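Local coordinates for protein triphenylmethane reductase (Citrobacter sp., PDB 2JL1) that probably uses NADPH to reduce triphenylmethane dyes, which makes it of interest for bioremediation, and binds the dinucleotide in a Rossmann-type domain, at residues S2-A8 with Q28-V33; I17-L21 with L42-V47; E48-G52 with K62-V67. All coordinates share one frame; numbering follows the deposited sequence.

Contact 1 (S2-A8 with Q28-V33); sequences SIAVTGA and QIIAIV. With NAP (NADP nicotinamide-adenine-dinucleotide phosphate), chain B.
Ile3 takes the carbonyl of Gln28 on its backbone N, 2.9 Å from N to O, and passes its own O to Ile30 N. The exchange repeats two residues on: Val5 N binds Ile30 O, and Val5 O receives Ile32 N. These are neighbouring parallel strands, with Ile3, Val5, Ile29 and Ala31 on one face and Ala4 and Ile30 on the other. Ile30 can be traced outward from the strand. Its CB lies 3.9 Å from Ile3 O and 4.0 Å from Ala4 CB; CG1 then runs anti to the carbonyl carbon (chi1 -58°), which carries CD1 along the sheet to Ser2, where it stops 3.8 Å from Ser2 CB and close to Ser2 OG. It also touches Glu48 and Arg50 of strand 48-51. Between strands 3-5 and 29-33 the chain makes the first beta-alpha-beta crossover of the Rossmann fold, and helix 11-20 covers the Ile3 face, with Leu20 on Ile3, Val5 and Ile29. On the Ala4 face Ile32 CD1 presses to 3.5 Å from Ala4 CB, tighter than usual carbon packing. Past Thr6, whose OG1 bonds Tyr54 and Ile73 N, the chain leaves the strand. Gly7, at positive phi, passes its O to within 3.5 Å of NADP O3B. A water accepts from Gly7 N and donates weakly to Ile32 O, as Ala8 N does, and Ala8 CB rests 3.6 Å from Ala31 CB.

Contact 2 (I17-L21 with L42-V47); sequences IQHLL and LADQGV
Gln18 and Gln45 face each other through their side-chain amides, the two planes only 10° apart. Each amide both gives and takes: Gln18 NE2 donates to Gln45 OE1 at 2.9 Å, and Gln45 NE2 returns a longer bond, 3.3 Å, to Gln18 OE1. The return bond is the straighter of the two, 164° at hydrogen against 137°, and its acceptor lies close to the plane of the Gln45 amide. In the shorter bond the donor sits on a lone pair of Gln45 OE1, in the carbonyl plane. Beside this pair Leu21 CD1 lies against the Gln45 amide, 3.5 Å from NE2. Deeper in, the contact turns apolar. Ile17 CG2 meets Leu42 CD2 at 3.7 Å, the two side chains crossing at about a right angle, and Val47 CG2 sits between Ile17 and Leu21, 3.9 Å from Leu21 CD2.

The backbone sets these groups in place. Ile17 and Gln18 lie on helix 11-20, and Leu21, one turn on from Ile17, has its N bonded to Ile17 O. Gln18 bends at chi2 to bring its amide across, whereas Gln45 reaches out extended beyond CG. Helix 40-44 ends in a Schellman motif at Gly46, whose positive phi turns the chain so that Val47 can point back at helix 11-20. Ile17 packs on Val5 of strand 3-5 and on Ala8 in the loop after it, while Leu42 and Val47 rest on Ala31 and Ile29 of strand 29-33.

Both amide bonds run donor to acceptor, although the two NE2 atoms also come close. Without net charge, they join helix 11-20 to the turn ending helix 40-44 where both glutamines are partly exposed, leaving the inner layer to hydrocarbon packing.

Contact 3 (E48-G52 with K62-V67); sequences EVRHG and KAFAGV
Arg50 reaches from strand 48-51 to the chain leaving helix 57-63. At the start of that segment Lys62 O stays 3.9 Å from Arg50 NH1, without a bond, and the lysine's end leads away. Ala63 does most. Its O takes Arg50 NH1 at 2.7 Å, from above the carbonyl plane, while its CB fits under the strand, 3.5 Å from His51 O and close to Gly52 CA, a residue that touches NADP. Phe64 turns the other way, its ring packing on Ile32 and on helix 80-96. Phe64 also opens a type II turn, closed by Val67 N to Phe64 O, and this presents Ala65 O to the same Arg50 NH1 at 3.0 Å. Gly66 takes the third position of the turn, where its positive phi fits, and Val67 CG1 comes 3.7 Å from Arg50 NH1. On the strand side, the arginine runs extended from CG to NE, and Glu48 OE1 meets Arg50 NE in the guanidinium plane at 2.9 Å. A weaker bond joins the same oxygen to NH2. The strand itself is the outer edge of the parallel Rossmann sheet, bonded to strand 29-33. Two carbonyls at the edge on one side and a carboxylate on the other fix the guanidinium's rotation; its positive charge is probably balanced by Glu48, and the carbonyls of Ala63 and Ala65 share one charged donor.

All three contacts sit on the same side of the chain's centre. Contacts 1 and 3 involve strands of the Rossmann sheet: contact 1 joins strands 3-5 and 29-33, and contact 3 starts from strand 48-51, the next strand outward and one edge of the sheet, its centre about 8 Å from that of contact 1 and tied to it by backbone bonds of Ala31. Contact 2 packs over the face of contact 1 that carries Val5, Ile29 and Ala31, about 9 Å from contact 1 and about 15 Å from contact 3, centre to centre. Along the chain contacts 1 and 2 interleave, and contact 3 follows both. Contact 1 holds Gly7 and contact 3 Gly52, both in the NADP pocket; contact 2 packs away from the cofactor.

Contact 1 (S2-A8 with Q28-V33)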
loop_
_atom_site.group_PDB
_atom_site.type_symbol
_atom_site.label_atom_id
_atom_site.label_comp_id
_atom_site.label_asym_id
_atom_site.label_seq_id
_atom_site.Cartn_x
_atom_site.Cartn_y
_atom_site.Cartn_z
ATOM N N SER A 2 -2.675 -23.234 15.781
ATOM C CA SER A 2 -2.437 -22.077 16.619
ATOM C C SER A 2 -2.940 -20.752 16.061
ATOM O O SER A 2 -2.959 -20.522 14.844
ATOM C CB SER A 2 -0.945 -21.951 16.897
ATOM O OG SER A 2 -0.263 -21.750 15.675
ATOM N N ILE A 3 -3.319 -19.886 16.993
ATOM C CA ILE A 3 -3.761 -18.527 16.694
ATOM C C ILE A 3 -2.799 -17.596 17.438
ATOM O O ILE A 3 -2.620 -17.723 18.645
ATOM C CB ILE A 3 -5.213 -18.295 17.150
ATOM C CG1 ILE A 3 -6.160 -19.283 16.451
ATOM C CG2 ILE A 3 -5.625 -16.821 16.907
ATOM C CD1 ILE A 3 -7.551 -19.391 17.084
ATOM N N ALA A 4 -2.140 -16.712 16.698
ATOM C CA ALA A 4 -1.190 -15.773 17.260
ATOM C C ALA A 4 -1.758 -14.374 17.126
ATOM O O ALA A 4 -2.423 -14.061 16.128
ATOM C CB ALA A 4 0.129 -15.861 16.545
ATOM N N VAL A 5 -1.500 -13.549 18.132
ATOM C CA VAL A 5 -2.041 -12.186 18.196
ATOM C C VAL A 5 -0.870 -11.276 18.451
ATOM O O VAL A 5 -0.214 -11.385 19.499
ATOM C CB VAL A 5 -3.061 -12.051 19.352
ATOM C CG1 VAL A 5 -3.661 -10.632 19.443
ATOM C CG2 VAL A 5 -4.180 -13.093 19.229
ATOM N N THR A 6 -0.579 -10.392 17.503
ATOM C CA THR A 6 0.422 -9.340 17.731
ATOM C C THR A 6 -0.216 -8.211 18.548
ATOM O O THR A 6 -1.421 -8.199 18.709
ATOM C CB THR A 6 1.055 -8.828 16.415
ATOM O OG1 THR A 6 0.164 -7.901 15.767
ATOM C CG2 THR A 6 1.354 -10.009 15.484
ATOM N N GLY A 7 0.568 -7.260 19.058
ATOM C CA GLY A 7 0.003 -6.234 19.963
ATOM C C GLY A 7 -0.728 -6.789 21.202
ATOM O O GLY A 7 -1.618 -6.128 21.786
ATOM N N ALA A 8 -0.327 -7.987 21.625
ATOM C CA ALA A 8 -1.074 -8.745 22.652
ATOM C C ALA A 8 -1.178 -8.108 24.044
ATOM O O ALA A 8 -2.114 -8.426 24.778
ATOM C CB ALA A 8 -0.564 -10.173 22.761
ATOM N N GLN A 28 -3.586 -23.043 22.632
ATOM C CA GLN A 28 -3.777 -22.824 21.197
ATOM C C GLN A 28 -3.524 -21.345 20.812
ATOM O O GLN A 28 -3.427 -21.002 19.639
ATOM C CB GLN A 28 -5.205 -23.257 20.805
ATOM C CG GLN A 28 -5.447 -23.427 19.309
ATOM C CD GLN A 28 -6.878 -23.850 18.947
ATOM O OE1 GLN A 28 -7.628 -24.402 19.776
ATOM N NE2 GLN A 28 -7.255 -23.610 17.686
ATOM N N ILE A 29 -3.421 -20.483 21.818
ATOM C CA ILE A 29 -3.246 -19.055 21.594
ATOM C C ILE A 29 -1.778 -18.695 21.819
ATOM O O ILE A 29 -1.171 -19.186 22.761
ATOM C CB ILE A 29 -4.149 -18.237 22.557
ATOM C CG1 ILE A 29 -5.610 -18.686 22.418
ATOM C CG2 ILE A 29 -3.981 -16.729 22.327
ATOM C CD1 ILE A 29 -6.509 -18.296 23.578
ATOM N N ILE A 30 -1.222 -17.836 20.957
ATOM C CA ILE A 30 0.140 -17.317 21.107
ATOM C C ILE A 30 0.126 -15.789 21.155
ATOM O O ILE A 30 -0.308 -15.126 20.203
ATOM C CB ILE A 30 1.075 -17.748 19.953
ATOM C CG1 ILE A 30 1.150 -19.277 19.827
ATOM C CG2 ILE A 30 2.476 -17.183 20.161
ATOM C CD1 ILE A 30 1.707 -19.745 18.504
ATOM N N ALA A 31 0.582 -15.237 22.268
ATOM C CA ALA A 31 0.705 -13.807 22.403
ATOM C C ALA A 31 2.060 -13.415 21.850
ATOM O O ALA A 31 3.094 -13.916 22.305
ATOM C CB ALA A 31 0.577 -13.394 23.851
ATOM N N ILE A 32 2.048 -12.550 20.838
ATOM C CA ILE A 32 3.273 -12.008 20.290
ATOM C C ILE A 32 3.356 -10.565 20.760
ATOM O O ILE A 32 2.425 -9.769 20.569
ATOM C CB ILE A 32 3.353 -12.161 18.750
ATOM C CG1 ILE A 32 3.406 -13.645 18.382
ATOM C CG2 ILE A 32 4.601 -11.477 18.209
ATOM C CD1 ILE A 32 3.028 -13.963 16.952
ATOM N N VAL A 33 4.470 -10.247 21.402
ATOM C CA VAL A 33 4.646 -8.999 22.165
ATOM C C VAL A 33 6.052 -8.404 21.972
ATOM O O VAL A 33 6.998 -9.121 21.676
ATOM C CB VAL A 33 4.416 -9.246 23.709
ATOM C CG1 VAL A 33 2.987 -9.625 23.995
ATOM C CG2 VAL A 33 5.340 -10.321 24.247
HETATM P PA NAP B . -2.487 0.121 22.222
HETATM O O1A NAP B . -1.809 1.447 22.224
HETATM O O2A NAP B . -3.095 -0.277 23.509
HETATM O O5B NAP B . -1.503 -1.032 21.726
HETATM C C5B NAP B . -0.550 -0.876 20.697
HETATM C C4B NAP B . 0.248 -2.171 20.722
HETATM O O4B NAP B . 1.267 -2.158 19.730
HETATM C C3B NAP B . 0.921 -2.308 22.088
HETATM O O3B NAP B . 0.732 -3.611 22.575
HETATM C C2B NAP B . 2.380 -2.099 21.795
HETATM O O2B NAP B . 3.170 -2.931 22.584
HETATM C C1B NAP B . 2.467 -2.565 20.356
HETATM N N9A NAP B . 3.693 -2.041 19.740
HETATM C C8A NAP B . 4.129 -0.745 19.689
HETATM N N7A NAP B . 5.311 -0.731 19.030
HETATM C C5A NAP B . 5.635 -2.001 18.689
HETATM C C6A NAP B . 6.728 -2.552 18.020
HETATM N N6A NAP B . 7.724 -1.787 17.582
HETATM N N1A NAP B . 6.768 -3.912 17.815
HETATM C C2A NAP B . 5.750 -4.719 18.276
HETATM N N3A NAP B . 4.670 -4.172 18.930
HETATM C C4A NAP B . 4.623 -2.832 19.135
HETATM O O3 NAP B . -3.620 0.176 21.058
HETATM P PN NAP B . -5.115 -0.422 21.023
HETATM O O1N NAP B . -5.023 -1.825 21.459
HETATM O O2N NAP B . -6.028 0.517 21.732
HETATM O O5D NAP B . -5.429 -0.439 19.410
HETATM C C5D NAP B . -4.714 -1.323 18.558
HETATM C C4D NAP B . -4.236 -0.685 17.248
HETATM O O4D NAP B . -5.336 -0.070 16.598
HETATM C C3D NAP B . -3.204 0.423 17.467
HETATM O O3D NAP B . -1.866 -0.004 17.420
HETATM C C2D NAP B . -3.497 1.434 16.374
HETATM O O2D NAP B . -2.790 1.210 15.172
HETATM C C1D NAP B . -4.963 1.197 16.079
HETATM N N1N NAP B . -5.732 2.312 16.657
HETATM C C2N NAP B . -7.033 2.420 16.281
HETATM C C3N NAP B . -7.794 3.456 16.741
HETATM C C7N NAP B . -9.196 3.593 16.325
HETATM O O7N NAP B . -9.945 4.626 16.958
HETATM N N7N NAP B . -9.638 2.772 15.364
HETATM C C4N NAP B . -7.261 4.357 17.687
HETATM C C5N NAP B . -5.974 4.180 18.131
HETATM C C6N NAP B . -5.186 3.173 17.562
HETATM P P2B NAP B . 3.821 -2.426 23.972
HETATM O O1X NAP B . 2.908 -2.892 25.091
HETATM O O2X NAP B . 3.953 -0.913 24.032
HETATM O O3X NAP B . 5.181 -3.088 24.038
HETATM O O HOH W 1 3.444 -6.648 19.638
#

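Contact 2 (I17-L21 with L42-V47)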
loop_
_atom_site.group_PDB
_atom_site.type_symbol
_atom_site.label_atom_id
_atom_site.label_comp_id
_atom_site.label_asym_id
_atom_site.label_seq_id
_atom_site.Cartn_x
_atom_site.Cartn_y
_atom_site.Cartn_z
ATOM N N ILE A 17 -7.422 -11.751 23.127
ATOM C CA ILE A 17 -6.989 -12.922 23.884
ATOM C C ILE A 17 -8.027 -13.350 24.925
ATOM O O ILE A 17 -8.319 -14.544 25.056
ATOM C CB ILE A 17 -5.573 -12.710 24.443
ATOM C CG1 ILE A 17 -4.599 -12.744 23.254
ATOM C CG2 ILE A 17 -5.222 -13.762 25.551
ATOM C CD1 ILE A 17 -3.184 -12.429 23.563
ATOM N N GLN A 18 -8.615 -12.381 25.632
ATOM C CA GLN A 18 -9.653 -12.711 26.614
ATOM C C GLN A 18 -10.892 -13.326 25.978
ATOM O O GLN A 18 -11.473 -14.269 26.528
ATOM C CB GLN A 18 -9.972 -11.506 27.507
ATOM C CG GLN A 18 -8.811 -11.180 28.466
ATOM C CD GLN A 18 -8.317 -12.405 29.273
ATOM O OE1 GLN A 18 -9.111 -13.102 29.906
ATOM N NE2 GLN A 18 -6.999 -12.657 29.253
ATOM N N HIS A 19 -11.276 -12.826 24.798
ATOM C CA HIS A 19 -12.344 -13.454 24.012
ATOM C C HIS A 19 -11.968 -14.821 23.411
ATOM O O HIS A 19 -12.801 -15.732 23.385
ATOM C CB HIS A 19 -12.829 -12.499 22.916
ATOM C CG HIS A 19 -13.621 -11.341 23.443
ATOM N ND1 HIS A 19 -14.898 -11.480 23.944
ATOM C CD2 HIS A 19 -13.310 -10.028 23.561
ATOM C CE1 HIS A 19 -15.340 -10.302 24.349
ATOM N NE2 HIS A 19 -14.399 -9.403 24.118
ATOM N N LEU A 20 -10.729 -14.965 22.928
ATOM C CA LEU A 20 -10.245 -16.261 22.422
ATOM C C LEU A 20 -10.231 -17.326 23.518
ATOM O O LEU A 20 -10.515 -18.502 23.255
ATOM C CB LEU A 20 -8.840 -16.142 21.798
ATOM C CG LEU A 20 -8.745 -15.451 20.427
ATOM C CD1 LEU A 20 -7.296 -15.251 19.975
ATOM C CD2 LEU A 20 -9.535 -16.246 19.406
ATOM N N LEU A 21 -9.909 -16.907 24.739
ATOM C CA LEU A 21 -9.864 -17.820 25.899
ATOM C C LEU A 21 -11.239 -18.397 26.249
ATOM O O LEU A 21 -11.330 -19.413 26.927
ATOM C CB LEU A 21 -9.202 -17.147 27.117
ATOM C CG LEU A 21 -7.669 -16.974 27.085
ATOM C CD1 LEU A 21 -7.140 -16.024 28.198
ATOM C CD2 LEU A 21 -6.948 -18.310 27.157
ATOM N N LEU A 42 -0.516 -12.772 30.962
ATOM C CA LEU A 42 -0.953 -13.735 29.935
ATOM C C LEU A 42 -0.419 -15.151 30.139
ATOM O O LEU A 42 -1.160 -16.130 29.989
ATOM C CB LEU A 42 -0.553 -13.240 28.540
ATOM C CG LEU A 42 -1.221 -11.967 28.050
ATOM C CD1 LEU A 42 -0.467 -11.366 26.857
ATOM C CD2 LEU A 42 -2.673 -12.255 27.700
ATOM N N ALA A 43 0.865 -15.249 30.478
ATOM C CA ALA A 43 1.530 -16.539 30.660
ATOM C C ALA A 43 0.923 -17.336 31.812
ATOM O O ALA A 43 0.874 -18.571 31.768
ATOM C CB ALA A 43 3.019 -16.341 30.869
ATOM N N ASP A 44 0.449 -16.622 32.834
ATOM C CA ASP A 44 -0.239 -17.235 33.973
ATOM C C ASP A 44 -1.543 -17.916 33.551
ATOM O O ASP A 44 -1.968 -18.896 34.170
ATOM C CB ASP A 44 -0.508 -16.183 35.055
ATOM C CG ASP A 44 0.764 -15.730 35.763
ATOM O OD1 ASP A 44 1.658 -16.574 36.007
ATOM O OD2 ASP A 44 0.869 -14.530 36.089
ATOM N N GLN A 45 -2.162 -17.402 32.487
ATOM C CA GLN A 45 -3.401 -17.975 31.958
ATOM C C GLN A 45 -3.165 -19.172 31.024
ATOM O O GLN A 45 -4.119 -19.785 30.542
ATOM C CB GLN A 45 -4.230 -16.897 31.260
ATOM C CG GLN A 45 -4.757 -15.848 32.206
ATOM C CD GLN A 45 -5.524 -14.770 31.492
ATOM O OE1 GLN A 45 -4.942 -13.836 30.940
ATOM N NE2 GLN A 45 -6.847 -14.884 31.506
ATOM N N GLY A 46 -1.893 -19.491 30.778
ATOM C CA GLY A 46 -1.514 -20.630 29.941
ATOM C C GLY A 46 -1.331 -20.274 28.472
ATOM O O GLY A 46 -1.241 -21.159 27.622
ATOM N N VAL A 47 -1.286 -18.976 28.173
ATOM C CA VAL A 47 -1.054 -18.494 26.816
ATOM C C VAL A 47 0.450 -18.388 26.586
ATOM O O VAL A 47 1.166 -17.782 27.384
ATOM C CB VAL A 47 -1.747 -17.125 26.558
ATOM C CG1 VAL A 47 -1.427 -16.594 25.141
ATOM C CG2 VAL A 47 -3.257 -17.238 26.750
#

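Contact 3 (E48-G52 with K62-V67)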
loop_
_atom_site.group_PDB
_atom_site.type_symbol
_atom_site.label_atom_id
_atom_site.label_comp_id
_atom_site.label_asym_id
_atom_site.label_seq_id
_atom_site.Cartn_x
_atom_site.Cartn_y
_atom_site.Cartn_z
ATOM N N GLU A 48 0.922 -18.996 25.497
ATOM C CA GLU A 48 2.333 -18.932 25.118
ATOM C C GLU A 48 2.695 -17.521 24.668
ATOM O O GLU A 48 1.988 -16.918 23.862
ATOM C CB GLU A 48 2.644 -19.935 23.997
ATOM C CG GLU A 48 4.148 -20.053 23.662
ATOM C CD GLU A 48 4.422 -20.820 22.375
ATOM O OE1 GLU A 48 5.509 -20.639 21.782
ATOM O OE2 GLU A 48 3.547 -21.602 21.945
ATOM N N VAL A 49 3.804 -17.009 25.186
ATOM C CA VAL A 49 4.287 -15.652 24.868
ATOM C C VAL A 49 5.513 -15.780 23.963
ATOM O O VAL A 49 6.400 -16.582 24.235
ATOM C CB VAL A 49 4.684 -14.876 26.170
ATOM C CG1 VAL A 49 5.503 -13.626 25.856
ATOM C CG2 VAL A 49 3.458 -14.530 27.019
ATOM N N ARG A 50 5.565 -15.000 22.890
ATOM C CA ARG A 50 6.772 -14.931 22.053
ATOM C C ARG A 50 7.127 -13.483 21.832
ATOM O O ARG A 50 6.248 -12.641 21.789
ATOM C CB ARG A 50 6.554 -15.592 20.697
ATOM C CG ARG A 50 6.345 -17.072 20.757
ATOM C CD ARG A 50 6.020 -17.614 19.389
ATOM N NE ARG A 50 5.812 -19.055 19.429
ATOM C CZ ARG A 50 5.668 -19.840 18.356
ATOM N NH1 ARG A 50 5.692 -19.324 17.126
ATOM N NH2 ARG A 50 5.489 -21.157 18.513
ATOM N N HIS A 51 8.419 -13.206 21.710
ATOM C CA HIS A 51 8.902 -11.863 21.440
ATOM C C HIS A 51 8.813 -11.593 19.944
ATOM O O HIS A 51 9.337 -12.342 19.143
ATOM C CB HIS A 51 10.347 -11.723 21.897
ATOM C CG HIS A 51 10.939 -10.372 21.638
ATOM N ND1 HIS A 51 12.066 -10.194 20.866
ATOM C CD2 HIS A 51 10.570 -9.136 22.057
ATOM C CE1 HIS A 51 12.366 -8.908 20.818
ATOM N NE2 HIS A 51 11.476 -8.243 21.531
ATOM N N GLY A 52 8.155 -10.510 19.578
ATOM C CA GLY A 52 8.060 -10.128 18.177
ATOM C C GLY A 52 8.007 -8.624 18.160
ATOM O O GLY A 52 7.055 -8.034 18.663
ATOM N N LYS A 62 11.034 -15.675 13.806
ATOM C CA LYS A 62 10.961 -16.663 14.881
ATOM C C LYS A 62 9.576 -16.712 15.547
ATOM O O LYS A 62 9.059 -17.801 15.814
ATOM C CB LYS A 62 12.057 -16.390 15.914
ATOM C CG LYS A 62 13.462 -16.321 15.302
ATOM C CD LYS A 62 14.486 -15.733 16.266
ATOM C CE LYS A 62 15.684 -15.185 15.494
ATOM N NZ LYS A 62 16.926 -15.086 16.338
ATOM N N ALA A 63 8.972 -15.548 15.801
ATOM C CA ALA A 63 7.658 -15.498 16.442
ATOM C C ALA A 63 6.550 -16.147 15.607
ATOM O O ALA A 63 5.641 -16.797 16.147
ATOM C CB ALA A 63 7.291 -14.063 16.824
ATOM N N PHE A 64 6.632 -15.980 14.287
ATOM C CA PHE A 64 5.607 -16.502 13.395
ATOM C C PHE A 64 5.867 -17.950 12.983
ATOM O O PHE A 64 5.040 -18.538 12.285
ATOM C CB PHE A 64 5.480 -15.644 12.121
ATOM C CG PHE A 64 5.057 -14.218 12.360
ATOM C CD1 PHE A 64 4.453 -13.831 13.552
ATOM C CD2 PHE A 64 5.225 -13.268 11.359
ATOM C CE1 PHE A 64 4.060 -12.499 13.754
ATOM C CE2 PHE A 64 4.823 -11.946 11.540
ATOM C CZ PHE A 64 4.237 -11.556 12.735
ATOM N N ALA A 65 7.017 -18.503 13.380
ATOM C CA ALA A 65 7.390 -19.875 13.032
ATOM C C ALA A 65 6.269 -20.812 13.428
ATOM O O ALA A 65 5.888 -20.871 14.582
ATOM C CB ALA A 65 8.675 -20.279 13.734
ATOM N N GLY A 66 5.712 -21.513 12.458
ATOM C CA GLY A 66 4.716 -22.523 12.744
ATOM C C GLY A 66 3.319 -22.049 13.080
ATOM O O GLY A 66 2.468 -22.878 13.389
ATOM N N VAL A 67 3.044 -20.741 13.028
ATOM C CA VAL A 67 1.668 -20.293 13.316
ATOM C C VAL A 67 0.734 -20.456 12.116
ATOM O O VAL A 67 1.081 -20.128 10.972
ATOM C CB VAL A 67 1.552 -18.891 14.050
ATOM C CG1 VAL A 67 2.774 -18.592 14.894
ATOM C CG2 VAL A 67 1.285 -17.772 13.106
#